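Local coordinates for glucocorticoid modulatory element-binding protein 1 (Homo sapiens, PDB 1OQJ), which binds glucocorticoid modulatory elements in DNA through its SAND domain and raises the response of target promoters to low concentrations of glucocorticoids, at residues I12-L22 against C35-I43. Numbering follows the deposited sequence.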
loop_
_atom_site.group_PDB
_atom_site.type_symbol
_atom_site.label_atom_id
_atom_site.label_comp_id
_atom_site.label_asym_id
_atom_site.label_seq_id
_atom_site.Cartn_x
_atom_site.Cartn_y
_atom_site.Cartn_z
ATOM N N ILE A 12 7.686 3.196 2.117
ATOM C CA ILE A 12 6.697 2.881 3.145
ATOM C C ILE A 12 7.300 1.982 4.213
ATOM O O ILE A 12 8.394 1.440 4.043
ATOM C CB ILE A 12 5.455 2.166 2.552
ATOM C CG1 ILE A 12 5.866 0.851 1.881
ATOM C CG2 ILE A 12 4.746 3.095 1.563
ATOM C CD1 ILE A 12 4.691 0.003 1.402
ATOM N N THR A 13 6.583 1.840 5.322
ATOM C CA THR A 13 7.031 0.989 6.413
ATOM C C THR A 13 5.844 0.274 7.036
ATOM O O THR A 13 4.685 0.618 6.796
ATOM C CB THR A 13 7.711 1.792 7.544
ATOM O OG1 THR A 13 6.748 2.659 8.162
ATOM C CG2 THR A 13 8.863 2.619 6.998
ATOM N N CYS A 14 6.154 -0.749 7.817
ATOM C CA CYS A 14 5.154 -1.501 8.557
ATOM C C CYS A 14 5.968 -2.097 9.683
ATOM O O CYS A 14 6.877 -2.887 9.445
ATOM C CB CYS A 14 4.517 -2.609 7.722
ATOM S SG CYS A 14 3.208 -3.454 8.650
ATOM N N GLY A 15 5.653 -1.702 10.911
ATOM C CA GLY A 15 6.424 -2.194 12.032
ATOM C C GLY A 15 7.830 -1.663 11.829
ATOM O O GLY A 15 8.018 -0.462 11.633
ATOM N N GLU A 16 8.821 -2.547 11.844
ATOM C CA GLU A 16 10.203 -2.129 11.650
ATOM C C GLU A 16 10.719 -2.543 10.275
ATOM O O GLU A 16 11.926 -2.573 10.038
ATOM C CB GLU A 16 11.085 -2.721 12.754
ATOM C CG GLU A 16 10.677 -2.254 14.146
ATOM C CD GLU A 16 11.566 -2.799 15.248
ATOM O OE1 GLU A 16 11.259 -2.546 16.432
ATOM O OE2 GLU A 16 12.568 -3.474 14.935
ATOM N N SER A 17 9.791 -2.850 9.373
ATOM C CA SER A 17 10.131 -3.262 8.013
ATOM C C SER A 17 9.955 -2.120 7.014
ATOM O O SER A 17 9.017 -1.326 7.123
ATOM C CB SER A 17 9.258 -4.446 7.585
ATOM O OG SER A 17 9.499 -5.584 8.399
ATOM N N LYS A 18 10.862 -2.049 6.041
ATOM C CA LYS A 18 10.821 -1.015 5.008
ATOM C C LYS A 18 10.575 -1.633 3.638
ATOM O O LYS A 18 11.083 -2.712 3.329
ATOM C CB LYS A 18 12.143 -0.242 4.964
ATOM C CG LYS A 18 12.441 0.570 6.215
ATOM C CD LYS A 18 13.705 1.406 6.056
ATOM C CE LYS A 18 14.956 0.547 6.009
ATOM N NZ LYS A 18 16.186 1.382 5.881
ATOM N N ALA A 19 9.803 -0.936 2.815
ATOM C CA ALA A 19 9.505 -1.408 1.473
ATOM C C ALA A 19 9.218 -0.212 0.583
ATOM O O ALA A 19 9.268 0.937 1.037
ATOM C CB ALA A 19 8.312 -2.354 1.499
ATOM N N ILE A 20 8.931 -0.484 -0.685
ATOM C CA ILE A 20 8.644 0.571 -1.647
ATOM C C ILE A 20 7.312 0.316 -2.335
ATOM O O ILE A 20 7.082 -0.761 -2.880
ATOM C CB ILE A 20 9.749 0.643 -2.723
ATOM C CG1 ILE A 20 11.097 0.918 -2.056
ATOM C CG2 ILE A 20 9.433 1.735 -3.739
ATOM C CD1 ILE A 20 12.265 0.887 -3.018
ATOM N N LEU A 21 6.433 1.310 -2.295
ATOM C CA LEU A 21 5.128 1.198 -2.936
ATOM C C LEU A 21 5.227 1.748 -4.358
ATOM O O LEU A 21 5.568 2.914 -4.542
ATOM C CB LEU A 21 4.083 2.011 -2.155
ATOM C CG LEU A 21 2.662 2.061 -2.734
ATOM C CD1 LEU A 21 2.017 0.692 -2.621
ATOM C CD2 LEU A 21 1.827 3.090 -1.977
ATOM N N LEU A 22 4.957 0.908 -5.356
ATOM C CA LEU A 22 4.979 1.358 -6.750
ATOM C C LEU A 22 3.586 1.940 -6.961
ATOM O O LEU A 22 2.605 1.205 -7.105
ATOM C CB LEU A 22 5.240 0.180 -7.694
ATOM C CG LEU A 22 6.525 -0.598 -7.399
ATOM C CD1 LEU A 22 6.741 -1.633 -8.491
ATOM C CD2 LEU A 22 7.718 0.351 -7.320
ATOM N N CYS A 35 2.070 -4.706 -5.596
ATOM C CA CYS A 35 2.514 -3.340 -5.819
ATOM C C CYS A 35 3.548 -2.873 -4.802
ATOM O O CYS A 35 3.914 -1.699 -4.774
ATOM C CB CYS A 35 1.305 -2.401 -5.781
ATOM S SG CYS A 35 0.374 -2.416 -4.221
ATOM N N VAL A 36 4.018 -3.791 -3.967
ATOM C CA VAL A 36 5.009 -3.455 -2.955
ATOM C C VAL A 36 6.316 -4.196 -3.206
ATOM O O VAL A 36 6.325 -5.421 -3.310
ATOM C CB VAL A 36 4.510 -3.826 -1.543
ATOM C CG1 VAL A 36 5.606 -3.586 -0.518
ATOM C CG2 VAL A 36 3.272 -3.010 -1.198
ATOM N N LYS A 37 7.416 -3.456 -3.315
ATOM C CA LYS A 37 8.716 -4.083 -3.525
ATOM C C LYS A 37 9.338 -4.286 -2.145
ATOM O O LYS A 37 9.562 -3.324 -1.403
ATOM C CB LYS A 37 9.608 -3.196 -4.399
ATOM C CG LYS A 37 10.952 -3.820 -4.778
ATOM C CD LYS A 37 11.705 -2.944 -5.776
ATOM C CE LYS A 37 13.069 -3.531 -6.121
ATOM N NZ LYS A 37 14.014 -3.512 -4.964
ATOM N N PHE A 38 9.593 -5.546 -1.804
ATOM C CA PHE A 38 10.162 -5.913 -0.514
ATOM C C PHE A 38 11.204 -6.996 -0.764
ATOM O O PHE A 38 10.872 -8.082 -1.243
ATOM C CB PHE A 38 9.045 -6.441 0.390
ATOM C CG PHE A 38 9.475 -6.718 1.799
ATOM C CD1 PHE A 38 10.100 -5.735 2.559
ATOM C CD2 PHE A 38 9.207 -7.951 2.384
ATOM C CE1 PHE A 38 10.453 -5.974 3.894
ATOM C CE2 PHE A 38 9.553 -8.202 3.714
ATOM C CZ PHE A 38 10.177 -7.210 4.468
ATOM N N ASN A 39 12.458 -6.690 -0.446
ATOM C CA ASN A 39 13.565 -7.616 -0.662
ATOM C C ASN A 39 13.637 -8.076 -2.115
ATOM O O ASN A 39 13.835 -9.257 -2.416
ATOM C CB ASN A 39 13.464 -8.808 0.292
ATOM C CG ASN A 39 13.706 -8.405 1.732
ATOM O OD1 ASN A 39 14.581 -7.584 2.014
ATOM N ND2 ASN A 39 12.940 -8.980 2.651
ATOM N N ASP A 40 13.478 -7.105 -3.011
ATOM C CA ASP A 40 13.531 -7.301 -4.456
ATOM C C ASP A 40 12.427 -8.185 -5.023
ATOM O O ASP A 40 12.563 -8.737 -6.116
ATOM C CB ASP A 40 14.893 -7.861 -4.876
ATOM C CG ASP A 40 15.261 -7.474 -6.298
ATOM O OD1 ASP A 40 16.215 -8.056 -6.854
ATOM O OD2 ASP A 40 14.593 -6.574 -6.855
ATOM N N GLN A 41 11.338 -8.323 -4.277
ATOM C CA GLN A 41 10.210 -9.119 -4.732
ATOM C C GLN A 41 8.962 -8.243 -4.730
ATOM O O GLN A 41 8.764 -7.453 -3.811
ATOM C CB GLN A 41 9.988 -10.321 -3.810
ATOM C CG GLN A 41 8.759 -11.133 -4.179
ATOM C CD GLN A 41 8.514 -12.296 -3.243
ATOM O OE1 GLN A 41 8.602 -12.156 -2.022
ATOM N NE2 GLN A 41 8.185 -13.452 -3.811
ATOM N N LEU A 42 8.134 -8.370 -5.761
ATOM C CA LEU A 42 6.908 -7.588 -5.823
ATOM C C LEU A 42 5.831 -8.407 -5.123
ATOM O O LEU A 42 5.488 -9.509 -5.572
ATOM C CB LEU A 42 6.508 -7.324 -7.280
ATOM C CG LEU A 42 5.379 -6.317 -7.507
ATOM C CD1 LEU A 42 5.833 -4.930 -7.073
ATOM C CD2 LEU A 42 4.991 -6.304 -8.979
ATOM N N ILE A 43 5.317 -7.884 -4.014
ATOM C CA ILE A 43 4.285 -8.581 -3.252
ATOM C C ILE A 43 3.102 -7.666 -2.970
ATOM O O ILE A 43 3.139 -6.471 -3.257
ATOM C CB ILE A 43 4.831 -9.117 -1.903
ATOM C CG1 ILE A 43 5.263 -7.957 -1.001
ATOM C CG2 ILE A 43 6.004 -10.056 -2.155
ATOM C CD1 ILE A 43 5.764 -8.402 0.366
#
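I20 and K37 form an antiparallel hydrogen-bonded pair that joins strands 17-22 and 36-38, whose short axes run at 148°. I20 N donates to K37 O at 3.0 Å, and K37 N returns a straighter bond to I20 O. Beyond the non-hydrogen-bonded pair L21 and V36, L22 N donates to C35 O at 2.9 Å. I20 O also receives the CA-H of V36, with 3.4 Å from O to CA.

A19, L21 and V36 pack on the inner face. The two methyls of V36 take different partners. V36 CG1, anti to the backbone N (chi1 175°), lies 3.6 Å from A19 CB, and CD1 of I12, on outer strand 9-14, reaches the same methyl across strand 17-22. The other branch, CG2, meets L21 CD1. L21 CD1 also lies 3.9 Å from C35 SG.

F38 swings back toward strand 17-22. K18 O sits at the ring edge, near its plane, 3.3 Å from F38 CD1. S17 CB and A19 CB approach the same side of the ring obliquely, and F48 of helix 45-51 meets it edge-to-face.

On the other face, I20 and K37 are paired at their CB atoms. Beyond CB the K37 chain departs from strand 17-22, and K37 NZ makes a long salt bridge to D40 OD2 (3.6 Å). L22 CD1 reaches past C35 to touch L42 CD1 at 3.7 Å. C35 and V36 both face I43, a classic beta bulge.

Two beta hairpins, 9-22 and 36-43, are thus joined through their inner strands into the four-stranded antiparallel sheet of this SAND domain. Backbone bonds fix the register. The apolar face of A19, L21 and V36 is buried, with A19 resting on F48, while the face of I20 and K37 is largely exposed.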